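Local coordinates for protein SsfX3 (Streptomyces sp. SF2575, PDB 3SKV) that probably transfers a salicylyl group as an acyltransferase of the GDSL/SGNH family in a tetracycline biosynthetic pathway, at residues Pro186-Tyr191 and Leu211-Glu216; Asn269-Val274 and Val316-Leu321; Tyr293-Asp298 and Lys354-Pro359. The protein carries 1 engineered substitution. One frame throughout, in Å; residues are numbered along the deposited sequence.

Contact 1: Pro186-Tyr191 and Leu211-Glu216; sequences PHWIHY and LAARAE
W188 on strand 187-191 sets the benzo end of its indole against A212 and A213 on helix 211-216. Both elements belong to a beta-alpha-beta crossover made of strand 187-192, helix 208-216 and strand 219-223. It is part of the alpha/beta domain of the GDSL/SGNH fold. P186 leads in from a loop, and the strand starts at H187. Backbone bonds of P186 to D219 and of H187 to D246 tie it to both neighbouring strand regions. W188 follows, with its side chain turned to the helix. Its CG lies anti to the backbone N (chi1 175°), which extends the ring from the strand toward the helix. W188 CZ3 reaches A212 CB at 3.9 Å. The same W188 CZ3 has A213 N at 3.8 Å, near the ring plane, at the edge. W188 CE3 lies 4.1 Å from A213 CB. These are apolar and van der Waals contacts. The two small alanines let the helix backbone come close, with W188 CA and A213 CA 7.7 Å apart. The polar edge of W188 is buried but satisfied, since NE1 is hydrogen-bonded to S249 OG, which should fix the turn of the ring. Replacing W188 with an alanine would probably open a gap beside A212 and A213 and leave S249 OG without its indole donor. The next residue, I189, packs on L223 and L243 instead. H190 comes after it and meets W208 edge-to-face. Y191 closes the segment and packs on L223 and L250. The S249 OG that bonds W188 NE1 also bonds H190 ND1.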
loop_
_atom_site.group_PDB
_atom_site.type_symbol
_atom_site.label_atom_id
_atom_site.label_comp_id
_atom_site.label_asym_id
_atom_site.label_seq_id
_atom_site.Cartn_x
_atom_site.Cartn_y
_atom_site.Cartn_z
ATOM N N PRO A 186 7.575 7.087 12.336
ATOM C CA PRO A 186 7.745 5.627 12.499
ATOM C C PRO A 186 7.283 4.896 11.237
ATOM O O PRO A 186 6.350 5.334 10.564
ATOM C CB PRO A 186 6.866 5.297 13.705
ATOM C CG PRO A 186 6.556 6.623 14.356
ATOM C CD PRO A 186 6.564 7.625 13.274
ATOM N N HIS A 187 7.944 3.795 10.916
ATOM C CA HIS A 187 7.631 3.026 9.720
ATOM C C HIS A 187 6.535 2.036 9.949
ATOM O O HIS A 187 6.592 1.249 10.905
ATOM C CB HIS A 187 8.869 2.309 9.163
ATOM C CG HIS A 187 9.904 3.240 8.658
ATOM N ND1 HIS A 187 9.883 3.687 7.354
ATOM C CD2 HIS A 187 10.953 3.796 9.301
ATOM C CE1 HIS A 187 10.919 4.505 7.241
ATOM N NE2 HIS A 187 11.598 4.595 8.385
ATOM N N TRP A 188 5.554 2.038 9.041
ATOM C CA TRP A 188 4.475 1.076 9.083
ATOM C C TRP A 188 4.442 0.232 7.826
ATOM O O TRP A 188 4.146 0.744 6.746
ATOM C CB TRP A 188 3.112 1.723 9.373
ATOM C CG TRP A 188 1.962 0.755 9.298
ATOM C CD1 TRP A 188 1.984 -0.585 9.591
ATOM C CD2 TRP A 188 0.627 1.050 8.865
ATOM N NE1 TRP A 188 0.743 -1.135 9.384
ATOM C CE2 TRP A 188 -0.114 -0.152 8.947
ATOM C CE3 TRP A 188 -0.034 2.236 8.468
ATOM C CZ2 TRP A 188 -1.481 -0.207 8.637
ATOM C CZ3 TRP A 188 -1.386 2.178 8.153
ATOM C CH2 TRP A 188 -2.092 0.965 8.223
ATOM N N ILE A 189 4.749 -1.079 7.983
ATOM C CA ILE A 189 4.697 -2.054 6.903
ATOM C C ILE A 189 3.377 -2.807 6.961
ATOM O O ILE A 189 3.049 -3.401 8.002
ATOM C CB ILE A 189 5.894 -3.044 6.880
ATOM C CG1 ILE A 189 7.255 -2.315 6.912
ATOM C CG2 ILE A 189 5.771 -4.006 5.654
ATOM C CD1 ILE A 189 8.472 -3.276 6.805
ATOM N N HIS A 190 2.614 -2.788 5.839
ATOM C CA HIS A 190 1.375 -3.553 5.763
ATOM C C HIS A 190 1.504 -4.588 4.629
ATOM O O HIS A 190 1.830 -4.241 3.491
ATOM C CB HIS A 190 0.099 -2.697 5.636
ATOM C CG HIS A 190 -1.136 -3.538 5.533
ATOM N ND1 HIS A 190 -1.697 -4.151 6.663
ATOM C CD2 HIS A 190 -1.817 -3.942 4.429
ATOM C CE1 HIS A 190 -2.699 -4.890 6.208
ATOM N NE2 HIS A 190 -2.818 -4.786 4.867
ATOM N N TYR A 191 1.260 -5.864 4.974
ATOM C CA TYR A 191 1.308 -6.970 4.015
ATOM C C TYR A 191 -0.012 -7.735 3.999
ATOM O O TYR A 191 -0.611 -7.956 5.035
ATOM C CB TYR A 191 2.476 -7.921 4.362
ATOM C CG TYR A 191 2.508 -9.193 3.551
ATOM C CD1 TYR A 191 3.092 -9.224 2.289
ATOM C CD2 TYR A 191 1.950 -10.368 4.040
ATOM C CE1 TYR A 191 3.078 -10.383 1.513
ATOM C CE2 TYR A 191 1.946 -11.538 3.279
ATOM C CZ TYR A 191 2.509 -11.538 2.017
ATOM O OH TYR A 191 2.557 -12.696 1.287
ATOM N N LEU A 211 -5.197 6.984 4.643
ATOM C CA LEU A 211 -5.957 7.677 5.683
ATOM C C LEU A 211 -5.514 7.235 7.070
ATOM O O LEU A 211 -5.394 8.077 7.961
ATOM C CB LEU A 211 -7.455 7.373 5.518
ATOM C CG LEU A 211 -8.401 8.360 4.821
ATOM C CD1 LEU A 211 -7.715 9.695 4.313
ATOM C CD2 LEU A 211 -9.270 7.654 3.829
ATOM N N ALA A 212 -5.299 5.924 7.267
ATOM C CA ALA A 212 -4.876 5.388 8.557
ATOM C C ALA A 212 -3.465 5.896 8.902
ATOM O O ALA A 212 -3.287 6.415 9.992
ATOM C CB ALA A 212 -4.924 3.859 8.554
ATOM N N ALA A 213 -2.514 5.847 7.947
ATOM C CA ALA A 213 -1.131 6.322 8.138
ATOM C C ALA A 213 -1.062 7.816 8.428
ATOM O O ALA A 213 -0.326 8.242 9.323
ATOM C CB ALA A 213 -0.275 6.005 6.922
ATOM N N ARG A 214 -1.819 8.608 7.673
ATOM C CA ARG A 214 -1.843 10.061 7.822
ATOM C C ARG A 214 -2.406 10.468 9.187
ATOM O O ARG A 214 -1.843 11.354 9.832
ATOM C CB ARG A 214 -2.637 10.728 6.694
ATOM C CG ARG A 214 -1.962 10.664 5.349
ATOM C CD ARG A 214 -2.940 10.981 4.233
ATOM N NE ARG A 214 -3.397 12.367 4.281
ATOM C CZ ARG A 214 -4.468 12.827 3.654
ATOM N NH1 ARG A 214 -5.205 12.015 2.910
ATOM N NH2 ARG A 214 -4.804 14.113 3.751
ATOM N N ALA A 215 -3.485 9.796 9.638
ATOM C CA ALA A 215 -4.087 10.116 10.927
ATOM C C ALA A 215 -3.157 9.723 12.075
ATOM O O ALA A 215 -3.157 10.374 13.123
ATOM C CB ALA A 215 -5.418 9.423 11.067
ATOM N N GLU A 216 -2.359 8.659 11.874
ATOM C CA GLU A 216 -1.443 8.169 12.892
ATOM C C GLU A 216 -0.056 8.798 12.871
ATOM O O GLU A 216 0.652 8.662 13.860
ATOM C CB GLU A 216 -1.351 6.629 12.853
ATOM C CG GLU A 216 -2.552 5.919 13.480
ATOM C CD GLU A 216 -2.907 6.279 14.918
ATOM O OE1 GLU A 216 -1.988 6.510 15.737
ATOM O OE2 GLU A 216 -4.117 6.299 15.236
#

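Contact 2: Asn269-Val274 and Val316-Leu321; sequences NLVGFV and VKVAEL
Helices 269-274 and 316-321 run in roughly the same direction, with 45° between their axes and 10.2 Å at closest approach. V271 CA and V318 CA come nearest, at 6.5 Å. The contact is wholly apolar. V318 is its centre. It points at the other helix and presses its branches against L270 and V271, which are neighbours in sequence. V318 CG1 does most of the touching. It lies 3.7 Å from V271 CG2 and 3.9 Å from L270 CG. Its other methyl, V318 CG2, is 4.0 Å from V271 CG2, so one methyl of V271 meets both branches of V318. L270 comes from the more buried side. With chi1 at -174°, its side chain extends away from its own N and sends the isobutyl end toward the partner helix. There L270 CD2 reaches V318 CB at 4.1 Å. L321 lies one turn after V318 and adds a looser contact where the interface nears the surface, with L321 CD2 4.1 Å from V271 CG2. V271 CG2 is thus shared by V318 and L321. Helix 308-324 extends the apolar surface beyond these residues: L270 also packs on V315, and V271 on L322. Further in, V274 packs on I286 and L288, and A319 also packs on L288. Both helices therefore rest on strand 286-290 of the parallel sheet. F273 of helix 269-274 packs on A237 and I240 of helix 234-242. Side-by-side helices covering one face of a central parallel sheet are characteristic of the three-layer alpha/beta/alpha build of GDSL/SGNH enzymes.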
loop_
_atom_site.group_PDB
_atom_site.type_symbol
_atom_site.label_atom_id
_atom_site.label_comp_id
_atom_site.label_asym_id
_atom_site.label_seq_id
_atom_site.Cartn_x
_atom_site.Cartn_y
_atom_site.Cartn_z
ATOM N N ASN A 269 3.641 -22.106 7.618
ATOM C CA ASN A 269 4.054 -20.980 6.788
ATOM C C ASN A 269 3.953 -19.663 7.522
ATOM O O ASN A 269 4.827 -18.813 7.342
ATOM C CB ASN A 269 3.286 -20.947 5.462
ATOM C CG ASN A 269 3.563 -22.102 4.507
ATOM O OD1 ASN A 269 2.743 -22.418 3.642
ATOM N ND2 ASN A 269 4.714 -22.750 4.608
ATOM N N LEU A 270 2.919 -19.503 8.375
ATOM C CA LEU A 270 2.694 -18.290 9.166
ATOM C C LEU A 270 3.723 -18.164 10.301
ATOM O O LEU A 270 4.327 -17.092 10.484
ATOM C CB LEU A 270 1.246 -18.255 9.681
ATOM C CG LEU A 270 0.776 -16.993 10.416
ATOM C CD1 LEU A 270 1.220 -15.680 9.698
ATOM C CD2 LEU A 270 -0.725 -17.035 10.668
ATOM N N VAL A 271 3.961 -19.269 11.027
ATOM C CA VAL A 271 4.981 -19.334 12.085
ATOM C C VAL A 271 6.349 -18.965 11.453
ATOM O O VAL A 271 7.004 -18.022 11.912
ATOM C CB VAL A 271 4.998 -20.711 12.786
ATOM C CG1 VAL A 271 6.317 -20.953 13.507
ATOM C CG2 VAL A 271 3.814 -20.856 13.736
ATOM N N GLY A 272 6.696 -19.644 10.357
ATOM C CA GLY A 272 7.923 -19.398 9.604
ATOM C C GLY A 272 8.054 -17.959 9.166
ATOM O O GLY A 272 9.106 -17.348 9.355
ATOM N N PHE A 273 6.957 -17.389 8.651
ATOM C CA PHE A 273 6.878 -15.991 8.201
ATOM C C PHE A 273 7.276 -14.987 9.286
ATOM O O PHE A 273 8.129 -14.124 9.044
ATOM C CB PHE A 273 5.486 -15.693 7.647
ATOM C CG PHE A 273 5.407 -14.544 6.668
ATOM C CD1 PHE A 273 5.550 -14.761 5.296
ATOM C CD2 PHE A 273 5.072 -13.267 7.099
ATOM C CE1 PHE A 273 5.415 -13.704 4.380
ATOM C CE2 PHE A 273 4.958 -12.206 6.184
ATOM C CZ PHE A 273 5.152 -12.433 4.831
ATOM N N VAL A 274 6.672 -15.117 10.496
ATOM C CA VAL A 274 6.948 -14.255 11.665
ATOM C C VAL A 274 8.403 -14.434 12.135
ATOM O O VAL A 274 9.074 -13.436 12.407
ATOM C CB VAL A 274 5.936 -14.528 12.801
ATOM C CG1 VAL A 274 6.371 -13.912 14.133
ATOM C CG2 VAL A 274 4.550 -14.047 12.411
ATOM N N VAL A 316 -5.462 -17.178 14.646
ATOM C CA VAL A 316 -5.664 -17.110 16.091
ATOM C C VAL A 316 -4.711 -18.073 16.809
ATOM O O VAL A 316 -4.067 -17.674 17.775
ATOM C CB VAL A 316 -7.136 -17.414 16.528
ATOM C CG1 VAL A 316 -7.296 -17.234 18.030
ATOM C CG2 VAL A 316 -8.165 -16.568 15.780
ATOM N N LYS A 317 -4.676 -19.353 16.384
ATOM C CA LYS A 317 -3.860 -20.383 17.021
ATOM C C LYS A 317 -2.376 -20.076 17.006
ATOM O O LYS A 317 -1.724 -20.271 18.037
ATOM C CB LYS A 317 -4.156 -21.791 16.470
ATOM C CG LYS A 317 -5.468 -22.382 17.011
ATOM C CD LYS A 317 -5.678 -23.832 16.567
ATOM C CE LYS A 317 -7.048 -24.362 16.950
ATOM N NZ LYS A 317 -7.145 -24.727 18.393
ATOM N N VAL A 318 -1.849 -19.574 15.862
ATOM C CA VAL A 318 -0.432 -19.222 15.694
ATOM C C VAL A 318 -0.059 -18.043 16.611
ATOM O O VAL A 318 0.984 -18.077 17.274
ATOM C CB VAL A 318 -0.087 -18.954 14.202
ATOM C CG1 VAL A 318 1.266 -18.247 14.034
ATOM C CG2 VAL A 318 -0.137 -20.241 13.401
ATOM N N ALA A 319 -0.940 -17.038 16.677
ATOM C CA ALA A 319 -0.754 -15.866 17.519
ATOM C C ALA A 319 -0.665 -16.280 18.988
ATOM O O ALA A 319 0.250 -15.841 19.680
ATOM C CB ALA A 319 -1.904 -14.898 17.306
ATOM N N GLU A 320 -1.556 -17.183 19.435
ATOM C CA GLU A 320 -1.551 -17.693 20.798
ATOM C C GLU A 320 -0.275 -18.519 21.060
ATOM O O GLU A 320 0.327 -18.382 22.121
ATOM C CB GLU A 320 -2.808 -18.545 21.073
ATOM C CG GLU A 320 -4.112 -17.768 21.198
ATOM C CD GLU A 320 -5.419 -18.559 21.216
ATOM O OE1 GLU A 320 -5.387 -19.803 21.046
ATOM O OE2 GLU A 320 -6.487 -17.921 21.383
ATOM N N LEU A 321 0.144 -19.341 20.082
ATOM C CA LEU A 321 1.335 -20.182 20.177
ATOM C C LEU A 321 2.615 -19.346 20.323
ATOM O O LEU A 321 3.405 -19.597 21.222
ATOM C CB LEU A 321 1.398 -21.149 18.985
ATOM C CG LEU A 321 2.632 -22.051 18.904
ATOM C CD1 LEU A 321 2.475 -23.281 19.743
ATOM C CD2 LEU A 321 2.979 -22.396 17.469
#

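Contact 3: Tyr293-Asp298 and Lys354-Pro359; sequences YSPFWD and KYPTHP
Two surface loops of the GDSL/SGNH domain meet where P295 and F296 pack on P356 and Y355. One loop follows strand 286-290, and the other leads into helix 361-377. The aromatic pair is T-shaped (edge-to-face). F296 supplies the edge and Y355 the face, with ring centroids 5.0 Å apart and planes at 74°. F296 CD1 is the atom that touches, 3.7 Å from Y355 CD2, over the face of the tyrosine ring but nearer its border than its centre. A fully extended first torsion (chi1 -179°) carries the F296 phenyl ring toward the other loop. Within its own loop F296 has a second aromatic neighbour: F296 CD2 sits over the centre of the W297 ring, 3.4 Å above its plane. Beside the aromatic pair the two prolines meet. P295 CG is 3.9 Å from P356 CG. P295 CD lies 3.4 Å from P356 O, a close packing of a ring carbon on a carbonyl oxygen. The turn that presents P295 and F296 is braced from within. S294 N donates an almost straight bond to D298 OD1 (2.8 Å), and S294 OG accepts from W297 N in an ST motif. D298 OD2 also forms a salt bridge with R312. In the second loop, T357 N and H358 ND1 bond the two carboxylate oxygens of E350. The sequence T357-H358-P359 resembles the late family block that carries the general-base histidine in GDSL/SGNH enzymes, so the contact is consistent with a loop pairing beside that active-site block.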
loop_
_atom_site.group_PDB
_atom_site.type_symbol
_atom_site.label_atom_id
_atom_site.label_comp_id
_atom_site.label_asym_id
_atom_site.label_seq_id
_atom_site.Cartn_x
_atom_site.Cartn_y
_atom_site.Cartn_z
ATOM N N TYR A 293 -14.156 -9.725 6.393
ATOM C CA TYR A 293 -15.304 -10.419 5.838
ATOM C C TYR A 293 -15.482 -10.139 4.330
ATOM O O TYR A 293 -15.541 -8.983 3.889
ATOM C CB TYR A 293 -16.588 -10.091 6.625
ATOM C CG TYR A 293 -17.856 -10.669 6.029
ATOM C CD1 TYR A 293 -18.242 -11.980 6.293
ATOM C CD2 TYR A 293 -18.688 -9.895 5.221
ATOM C CE1 TYR A 293 -19.423 -12.511 5.760
ATOM C CE2 TYR A 293 -19.845 -10.424 4.655
ATOM C CZ TYR A 293 -20.206 -11.735 4.926
ATOM O OH TYR A 293 -21.362 -12.249 4.405
ATOM N N SER A 294 -15.607 -11.216 3.559
ATOM C CA SER A 294 -15.861 -11.151 2.125
ATOM C C SER A 294 -17.278 -11.705 1.854
ATOM O O SER A 294 -17.537 -12.869 2.120
ATOM C CB SER A 294 -14.801 -11.931 1.352
ATOM O OG SER A 294 -15.250 -12.215 0.041
ATOM N N PRO A 295 -18.206 -10.900 1.317
ATOM C CA PRO A 295 -19.562 -11.417 1.045
ATOM C C PRO A 295 -19.572 -12.643 0.123
ATOM O O PRO A 295 -20.356 -13.581 0.364
ATOM C CB PRO A 295 -20.289 -10.207 0.445
ATOM C CG PRO A 295 -19.544 -9.018 0.996
ATOM C CD PRO A 295 -18.102 -9.470 0.960
ATOM N N PHE A 296 -18.645 -12.682 -0.868
ATOM C CA PHE A 296 -18.532 -13.826 -1.778
ATOM C C PHE A 296 -17.917 -15.068 -1.113
ATOM O O PHE A 296 -18.604 -16.079 -0.963
ATOM C CB PHE A 296 -17.794 -13.458 -3.095
ATOM C CG PHE A 296 -17.678 -14.617 -4.058
ATOM C CD1 PHE A 296 -18.766 -15.016 -4.829
ATOM C CD2 PHE A 296 -16.490 -15.336 -4.169
ATOM C CE1 PHE A 296 -18.667 -16.119 -5.690
ATOM C CE2 PHE A 296 -16.397 -16.446 -5.019
ATOM C CZ PHE A 296 -17.481 -16.826 -5.777
ATOM N N TRP A 297 -16.635 -14.975 -0.727
ATOM C CA TRP A 297 -15.802 -16.048 -0.178
ATOM C C TRP A 297 -16.238 -16.691 1.128
ATOM O O TRP A 297 -16.172 -17.914 1.238
ATOM C CB TRP A 297 -14.324 -15.625 -0.140
ATOM C CG TRP A 297 -13.801 -15.198 -1.480
ATOM C CD1 TRP A 297 -13.626 -13.922 -1.915
ATOM C CD2 TRP A 297 -13.495 -16.051 -2.594
ATOM N NE1 TRP A 297 -13.211 -13.919 -3.228
ATOM C CE2 TRP A 297 -13.100 -15.216 -3.666
ATOM C CE3 TRP A 297 -13.531 -17.442 -2.801
ATOM C CZ2 TRP A 297 -12.717 -15.724 -4.916
ATOM C CZ3 TRP A 297 -13.133 -17.943 -4.032
ATOM C CH2 TRP A 297 -12.747 -17.085 -5.076
ATOM N N ASP A 298 -16.660 -15.886 2.121
ATOM C CA ASP A 298 -17.126 -16.386 3.432
ATOM C C ASP A 298 -18.422 -17.191 3.307
ATOM O O ASP A 298 -18.697 -18.057 4.149
ATOM C CB ASP A 298 -17.381 -15.217 4.407
ATOM C CG ASP A 298 -16.159 -14.727 5.150
ATOM O OD1 ASP A 298 -15.478 -13.823 4.632
ATOM O OD2 ASP A 298 -15.917 -15.213 6.276
ATOM N N LYS A 354 -23.311 -7.117 -9.345
ATOM C CA LYS A 354 -21.941 -7.582 -9.056
ATOM C C LYS A 354 -21.819 -7.941 -7.573
ATOM O O LYS A 354 -22.668 -7.528 -6.769
ATOM C CB LYS A 354 -20.895 -6.505 -9.425
ATOM C CG LYS A 354 -20.537 -6.435 -10.911
ATOM C CD LYS A 354 -21.444 -5.486 -11.691
ATOM C CE LYS A 354 -20.974 -5.229 -13.103
ATOM N NZ LYS A 354 -21.646 -4.037 -13.699
ATOM N N TYR A 355 -20.778 -8.709 -7.210
ATOM C CA TYR A 355 -20.559 -9.100 -5.820
ATOM C C TYR A 355 -19.839 -7.980 -5.075
ATOM O O TYR A 355 -18.782 -7.543 -5.541
ATOM C CB TYR A 355 -19.763 -10.404 -5.711
ATOM C CG TYR A 355 -20.476 -11.606 -6.273
ATOM C CD1 TYR A 355 -20.335 -11.963 -7.613
ATOM C CD2 TYR A 355 -21.278 -12.406 -5.465
ATOM C CE1 TYR A 355 -21.008 -13.063 -8.146
ATOM C CE2 TYR A 355 -21.945 -13.520 -5.982
ATOM C CZ TYR A 355 -21.800 -13.849 -7.324
ATOM O OH TYR A 355 -22.448 -14.947 -7.850
ATOM N N PRO A 356 -20.389 -7.477 -3.930
ATOM C CA PRO A 356 -19.682 -6.402 -3.201
ATOM C C PRO A 356 -18.328 -6.922 -2.729
ATOM O O PRO A 356 -18.247 -7.948 -2.045
ATOM C CB PRO A 356 -20.635 -6.047 -2.057
ATOM C CG PRO A 356 -21.528 -7.228 -1.907
ATOM C CD PRO A 356 -21.638 -7.879 -3.244
ATOM N N THR A 357 -17.258 -6.300 -3.227
ATOM C CA THR A 357 -15.896 -6.722 -2.912
ATOM C C THR A 357 -15.015 -5.586 -2.394
ATOM O O THR A 357 -14.182 -5.814 -1.519
ATOM C CB THR A 357 -15.268 -7.538 -4.085
ATOM O OG1 THR A 357 -15.388 -6.811 -5.299
ATOM C CG2 THR A 357 -15.920 -8.933 -4.279
ATOM N N HIS A 358 -15.212 -4.370 -2.914
ATOM C CA HIS A 358 -14.415 -3.186 -2.580
ATOM C C HIS A 358 -15.175 -2.108 -1.807
ATOM O O HIS A 358 -16.298 -1.789 -2.183
ATOM C CB HIS A 358 -13.840 -2.560 -3.876
ATOM C CG HIS A 358 -12.983 -3.502 -4.679
ATOM N ND1 HIS A 358 -13.502 -4.218 -5.751
ATOM C CD2 HIS A 358 -11.685 -3.850 -4.511
ATOM C CE1 HIS A 358 -12.496 -4.929 -6.228
ATOM N NE2 HIS A 358 -11.385 -4.748 -5.511
ATOM N N PRO A 359 -14.557 -1.464 -0.776
ATOM C CA PRO A 359 -15.232 -0.332 -0.113
ATOM C C PRO A 359 -15.256 0.893 -1.044
ATOM O O PRO A 359 -14.385 1.044 -1.903
ATOM C CB PRO A 359 -14.341 -0.034 1.098
ATOM C CG PRO A 359 -13.368 -1.168 1.194
ATOM C CD PRO A 359 -13.216 -1.695 -0.194
#

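Contacts 1, 2 and 3 are spread through the GDSL/SGNH domain, with centres 23 to 26 Å apart. Contact 1 closes before the others open. Contacts 2 and 3 interleave along the chain, since 293-298 falls between the two helices of contact 2, and 354-359 comes after both. Contacts 1 and 2 share the parallel sheet: one uses strand 187-192, the other packs helices on strand 286-290. They touch directly, Y191 CE2 lying 3.7 Å from F273 CZ. Contact 3 stands apart, its nearest atoms about 10 Å from contact 1 and 12 Å from contact 2. Contact 1 is buried, contact 2 adds outer helices, and contact 3 joins surface loops.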